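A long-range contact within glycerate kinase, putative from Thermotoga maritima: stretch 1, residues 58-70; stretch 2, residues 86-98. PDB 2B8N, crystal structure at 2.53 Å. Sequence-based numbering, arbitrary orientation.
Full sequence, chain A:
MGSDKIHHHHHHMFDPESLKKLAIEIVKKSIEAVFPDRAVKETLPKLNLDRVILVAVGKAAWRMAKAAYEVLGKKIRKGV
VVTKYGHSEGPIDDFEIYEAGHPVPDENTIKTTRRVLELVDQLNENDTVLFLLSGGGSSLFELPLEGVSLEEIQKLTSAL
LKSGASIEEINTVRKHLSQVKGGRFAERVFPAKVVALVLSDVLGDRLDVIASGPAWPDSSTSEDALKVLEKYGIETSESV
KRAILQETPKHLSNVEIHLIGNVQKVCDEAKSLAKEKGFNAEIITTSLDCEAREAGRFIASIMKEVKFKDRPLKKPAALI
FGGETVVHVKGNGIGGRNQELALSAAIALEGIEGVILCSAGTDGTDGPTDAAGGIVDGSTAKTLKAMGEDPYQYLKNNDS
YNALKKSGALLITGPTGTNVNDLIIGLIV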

# COMPACT_ATOMS: atom_id res chain seq x y z
N GLY A 58 2.10 -6.63 -9.61
CA GLY A 58 2.08 -6.22 -8.21
C GLY A 58 2.18 -7.42 -7.28
O GLY A 58 2.20 -8.57 -7.74
N LYS A 59 2.26 -7.14 -5.98
CA LYS A 59 2.31 -8.19 -4.97
C LYS A 59 0.99 -8.95 -4.89
O LYS A 59 0.97 -10.07 -4.44
CB LYS A 59 2.66 -7.63 -3.59
CG LYS A 59 4.02 -6.92 -3.48
CD LYS A 59 4.32 -6.64 -2.03
CE LYS A 59 4.78 -5.24 -1.77
NZ LYS A 59 5.17 -5.12 -0.32
N ALA A 60 -0.11 -8.32 -5.29
CA ALA A 60 -1.43 -8.95 -5.33
C ALA A 60 -1.86 -9.36 -6.75
O ALA A 60 -3.07 -9.55 -7.02
CB ALA A 60 -2.46 -8.00 -4.75
N ALA A 61 -0.89 -9.48 -7.65
CA ALA A 61 -1.22 -9.65 -9.07
C ALA A 61 -1.97 -10.94 -9.30
O ALA A 61 -2.95 -10.94 -10.03
CB ALA A 61 0.02 -9.58 -9.95
N TRP A 62 -1.53 -12.02 -8.65
CA TRP A 62 -2.07 -13.33 -8.92
C TRP A 62 -3.55 -13.42 -8.51
O TRP A 62 -4.37 -13.96 -9.26
CB TRP A 62 -1.23 -14.42 -8.28
CG TRP A 62 -1.54 -15.77 -8.82
CD1 TRP A 62 -0.90 -16.41 -9.85
CD2 TRP A 62 -2.59 -16.64 -8.40
NE1 TRP A 62 -1.49 -17.64 -10.08
CE2 TRP A 62 -2.53 -17.80 -9.20
CE3 TRP A 62 -3.58 -16.56 -7.41
CZ2 TRP A 62 -3.42 -18.86 -9.04
CZ3 TRP A 62 -4.48 -17.60 -7.27
CH2 TRP A 62 -4.39 -18.74 -8.07
N ARG A 63 -3.91 -12.89 -7.34
CA ARG A 63 -5.31 -13.02 -6.91
C ARG A 63 -6.25 -12.06 -7.66
O ARG A 63 -7.41 -12.40 -7.95
CB ARG A 63 -5.46 -12.89 -5.40
CG ARG A 63 -4.64 -13.93 -4.64
CD ARG A 63 -5.45 -14.87 -3.74
NE ARG A 63 -5.59 -16.23 -4.30
CZ ARG A 63 -5.89 -17.33 -3.59
NH1 ARG A 63 -6.12 -17.27 -2.29
NH2 ARG A 63 -5.97 -18.51 -4.20
N MSE A 64 -5.74 -10.89 -8.01
CA MSE A 64 -6.50 -9.94 -8.82
C MSE A 64 -6.76 -10.53 -10.22
O MSE A 64 -7.86 -10.38 -10.76
CB MSE A 64 -5.77 -8.62 -8.94
CG MSE A 64 -5.64 -7.85 -7.64
SE MSE A 64 -4.81 -6.09 -7.93
CE MSE A 64 -6.19 -5.14 -8.97
N ALA A 65 -5.76 -11.20 -10.81
CA ALA A 65 -5.93 -11.82 -12.12
C ALA A 65 -6.98 -12.93 -12.03
O ALA A 65 -7.93 -12.95 -12.80
CB ALA A 65 -4.62 -12.38 -12.64
N LYS A 66 -6.82 -13.85 -11.08
CA LYS A 66 -7.80 -14.91 -10.89
C LYS A 66 -9.24 -14.40 -10.77
O LYS A 66 -10.15 -15.01 -11.32
CB LYS A 66 -7.47 -15.73 -9.65
CG LYS A 66 -8.49 -16.83 -9.37
CD LYS A 66 -8.02 -17.77 -8.28
CE LYS A 66 -9.15 -18.68 -7.83
NZ LYS A 66 -10.19 -17.91 -7.11
N ALA A 67 -9.44 -13.32 -10.01
CA ALA A 67 -10.79 -12.76 -9.84
C ALA A 67 -11.37 -12.15 -11.14
O ALA A 67 -12.55 -12.29 -11.41
CB ALA A 67 -10.81 -11.73 -8.71
N ALA A 68 -10.53 -11.52 -11.95
CA ALA A 68 -10.91 -10.98 -13.26
C ALA A 68 -11.28 -12.08 -14.25
O ALA A 68 -12.22 -11.94 -15.03
CB ALA A 68 -9.77 -10.16 -13.82
N TYR A 69 -10.53 -13.17 -14.22
CA TYR A 69 -10.83 -14.31 -15.07
C TYR A 69 -12.23 -14.82 -14.79
O TYR A 69 -13.02 -15.08 -15.71
CB TYR A 69 -9.81 -15.41 -14.82
CG TYR A 69 -10.02 -16.62 -15.66
CD1 TYR A 69 -10.05 -16.52 -17.05
CD2 TYR A 69 -10.21 -17.87 -15.09
CE1 TYR A 69 -10.25 -17.64 -17.83
CE2 TYR A 69 -10.40 -18.98 -15.86
CZ TYR A 69 -10.42 -18.86 -17.22
OH TYR A 69 -10.61 -19.98 -17.97
N GLU A 70 -12.54 -14.95 -13.50
CA GLU A 70 -13.84 -15.44 -13.05
C GLU A 70 -14.97 -14.49 -13.45
O GLU A 70 -16.06 -14.95 -13.77
CB GLU A 70 -13.86 -15.69 -11.54
CG GLU A 70 -12.98 -16.86 -11.12
CD GLU A 70 -12.87 -17.04 -9.62
OE1 GLU A 70 -13.55 -16.31 -8.86
OE2 GLU A 70 -12.09 -17.93 -9.19
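Stretch 2 86-98: GHSEGPIDDFEIY

Stretch 1 begins with a type I turn, Gly58 to Ala61, and from Ala61 onward is helical, with Ala60 as N-cap. Stretch 2 is mostly loop, turning tightly (type II') from Ile92 to Phe95 before a strand begins at Glu96. The loop runs in the same general direction as the helix: Lys59 lies nearest His87 (CA to CA, 7.0 Å), Trp62 nearest Ser88 (5.6 Å), and Lys66 nearest Ile92 (6.4 Å).

At the start, the carbonyl O of Lys59 meets the edge of the His87 ring, 3.5 Å from CD2. Three residues on, in the first turn of the helix, Trp62 is the anchor. Its chi1 is t and chi2 94°, and the loop wraps around the indole: Glu89 CB sits 3.6 Å from the centroid of the six-membered ring, almost on the normal, while on the opposite face Ile92 CD1 lies 3.7 Å from the centroid of the five-membered ring. At the ring edge, Trp62 NE1 donates a 2.7 Å hydrogen bond to Gly90 O, so the buried indole leaves no polar atom unpaired. Gly90 adopts phi/psi of 103/-169, a conformation that itself calls for glycine.

Arg63 adds charge at the exposed margin: its NE is 3.2 Å from Glu89 OE2, a salt bridge without a directed N-H, since the oxygen lies over the guanidinium face. Ala65 is small and points toward the loop; its CB is 4.1 Å from Ile92 CD1 and 4.4 Å from Phe95 CE2. At Lys66 the backbone N approaches Ile92 CD1 at 3.7 Å, while the side chain leads away to a salt bridge with Glu70 (NZ to OE2, 2.8 Å).

Tyr69, again t, closes the contact on the Ile92–Phe95 turn. Its CD2 is 4.1 Å from Ile92 CG2 and its CD1 3.7 Å from Phe95 CZ, the two rings meeting obliquely at 77°.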

# COMPACT_ATOMS: atom_id res chain seq x y z
N GLY A 86 7.72 -16.21 -5.10
CA GLY A 86 6.98 -16.99 -4.11
C GLY A 86 5.53 -16.59 -3.90
O GLY A 86 4.86 -17.17 -3.05
N HIS A 87 5.05 -15.63 -4.69
CA HIS A 87 3.74 -15.06 -4.47
C HIS A 87 2.67 -15.65 -5.37
O HIS A 87 1.48 -15.60 -5.05
CB HIS A 87 3.77 -13.55 -4.71
CG HIS A 87 4.26 -12.75 -3.55
ND1 HIS A 87 5.42 -13.05 -2.87
CD2 HIS A 87 3.76 -11.64 -2.96
CE1 HIS A 87 5.60 -12.17 -1.90
NE2 HIS A 87 4.61 -11.30 -1.93
N SER A 88 3.07 -16.16 -6.52
CA SER A 88 2.09 -16.74 -7.44
C SER A 88 1.65 -18.09 -6.91
O SER A 88 2.42 -18.80 -6.26
CB SER A 88 2.65 -16.83 -8.87
OG SER A 88 3.63 -17.83 -9.02
N GLU A 89 0.40 -18.45 -7.20
CA GLU A 89 -0.23 -19.65 -6.63
C GLU A 89 -0.68 -20.63 -7.71
O GLU A 89 -1.71 -21.29 -7.57
CB GLU A 89 -1.41 -19.24 -5.75
CG GLU A 89 -1.05 -18.36 -4.58
CD GLU A 89 -2.26 -18.01 -3.74
OE1 GLU A 89 -2.94 -18.95 -3.28
OE2 GLU A 89 -2.54 -16.80 -3.54
N GLY A 90 0.09 -20.72 -8.79
CA GLY A 90 -0.15 -21.71 -9.85
C GLY A 90 -0.81 -21.19 -11.11
O GLY A 90 -0.91 -19.98 -11.29
N PRO A 91 -1.25 -22.10 -12.00
CA PRO A 91 -1.93 -21.74 -13.25
C PRO A 91 -3.21 -20.92 -13.08
O PRO A 91 -3.89 -21.04 -12.06
CB PRO A 91 -2.28 -23.11 -13.88
CG PRO A 91 -1.35 -24.07 -13.27
CD PRO A 91 -1.12 -23.57 -11.87
N ILE A 92 -3.51 -20.10 -14.08
CA ILE A 92 -4.83 -19.51 -14.23
C ILE A 92 -5.23 -19.70 -15.69
O ILE A 92 -4.82 -18.94 -16.57
CB ILE A 92 -4.85 -18.01 -13.85
CG1 ILE A 92 -4.18 -17.80 -12.49
CG2 ILE A 92 -6.28 -17.48 -13.83
CD1 ILE A 92 -4.26 -16.36 -11.98
N ASP A 93 -6.05 -20.71 -15.95
CA ASP A 93 -6.34 -21.10 -17.32
C ASP A 93 -4.98 -21.17 -18.08
O ASP A 93 -4.12 -22.01 -17.72
CB ASP A 93 -7.39 -20.16 -17.95
CG ASP A 93 -7.95 -20.68 -19.30
OD1 ASP A 93 -8.21 -21.90 -19.45
OD2 ASP A 93 -8.13 -19.84 -20.22
N ASP A 94 -4.78 -20.27 -19.06
CA ASP A 94 -3.60 -20.23 -19.95
C ASP A 94 -2.83 -18.90 -19.83
O ASP A 94 -2.02 -18.56 -20.70
CB ASP A 94 -4.04 -20.41 -21.42
CG ASP A 94 -4.91 -19.24 -21.92
N PHE A 95 -3.09 -18.15 -18.75
CA PHE A 95 -2.38 -16.91 -18.51
C PHE A 95 -0.94 -17.29 -18.29
O PHE A 95 -0.64 -18.39 -17.85
CB PHE A 95 -2.87 -16.22 -17.25
CG PHE A 95 -4.25 -15.66 -17.33
CD1 PHE A 95 -5.07 -15.86 -18.42
CD2 PHE A 95 -4.75 -14.94 -16.24
CE1 PHE A 95 -6.37 -15.32 -18.45
CE2 PHE A 95 -6.04 -14.42 -16.24
CZ PHE A 95 -6.84 -14.61 -17.34
N GLU A 96 -0.06 -16.36 -18.60
CA GLU A 96 1.36 -16.55 -18.38
C GLU A 96 1.67 -16.03 -16.96
O GLU A 96 1.41 -14.88 -16.65
CB GLU A 96 2.16 -15.81 -19.46
CG GLU A 96 1.86 -16.30 -20.89
CD GLU A 96 2.46 -15.42 -21.97
OE1 GLU A 96 3.56 -14.87 -21.77
OE2 GLU A 96 1.83 -15.28 -23.04
N ILE A 97 2.20 -16.90 -16.11
CA ILE A 97 2.48 -16.55 -14.73
C ILE A 97 4.00 -16.37 -14.52
O ILE A 97 4.78 -17.31 -14.68
CB ILE A 97 1.87 -17.59 -13.73
CG1 ILE A 97 0.40 -17.89 -14.06
CG2 ILE A 97 2.00 -17.10 -12.29
CD1 ILE A 97 -0.55 -16.63 -14.08
N TYR A 98 4.39 -15.14 -14.15
CA TYR A 98 5.78 -14.78 -13.93
C TYR A 98 6.06 -14.13 -12.55
O TYR A 98 5.19 -13.54 -11.91
CB TYR A 98 6.19 -13.82 -15.03
CG TYR A 98 6.02 -14.35 -16.45
CD1 TYR A 98 6.55 -15.59 -16.82
CD2 TYR A 98 5.38 -13.59 -17.43
CE1 TYR A 98 6.43 -16.07 -18.12
CE2 TYR A 98 5.24 -14.07 -18.74
CZ TYR A 98 5.77 -15.31 -19.09
OH TYR A 98 5.64 -15.78 -20.39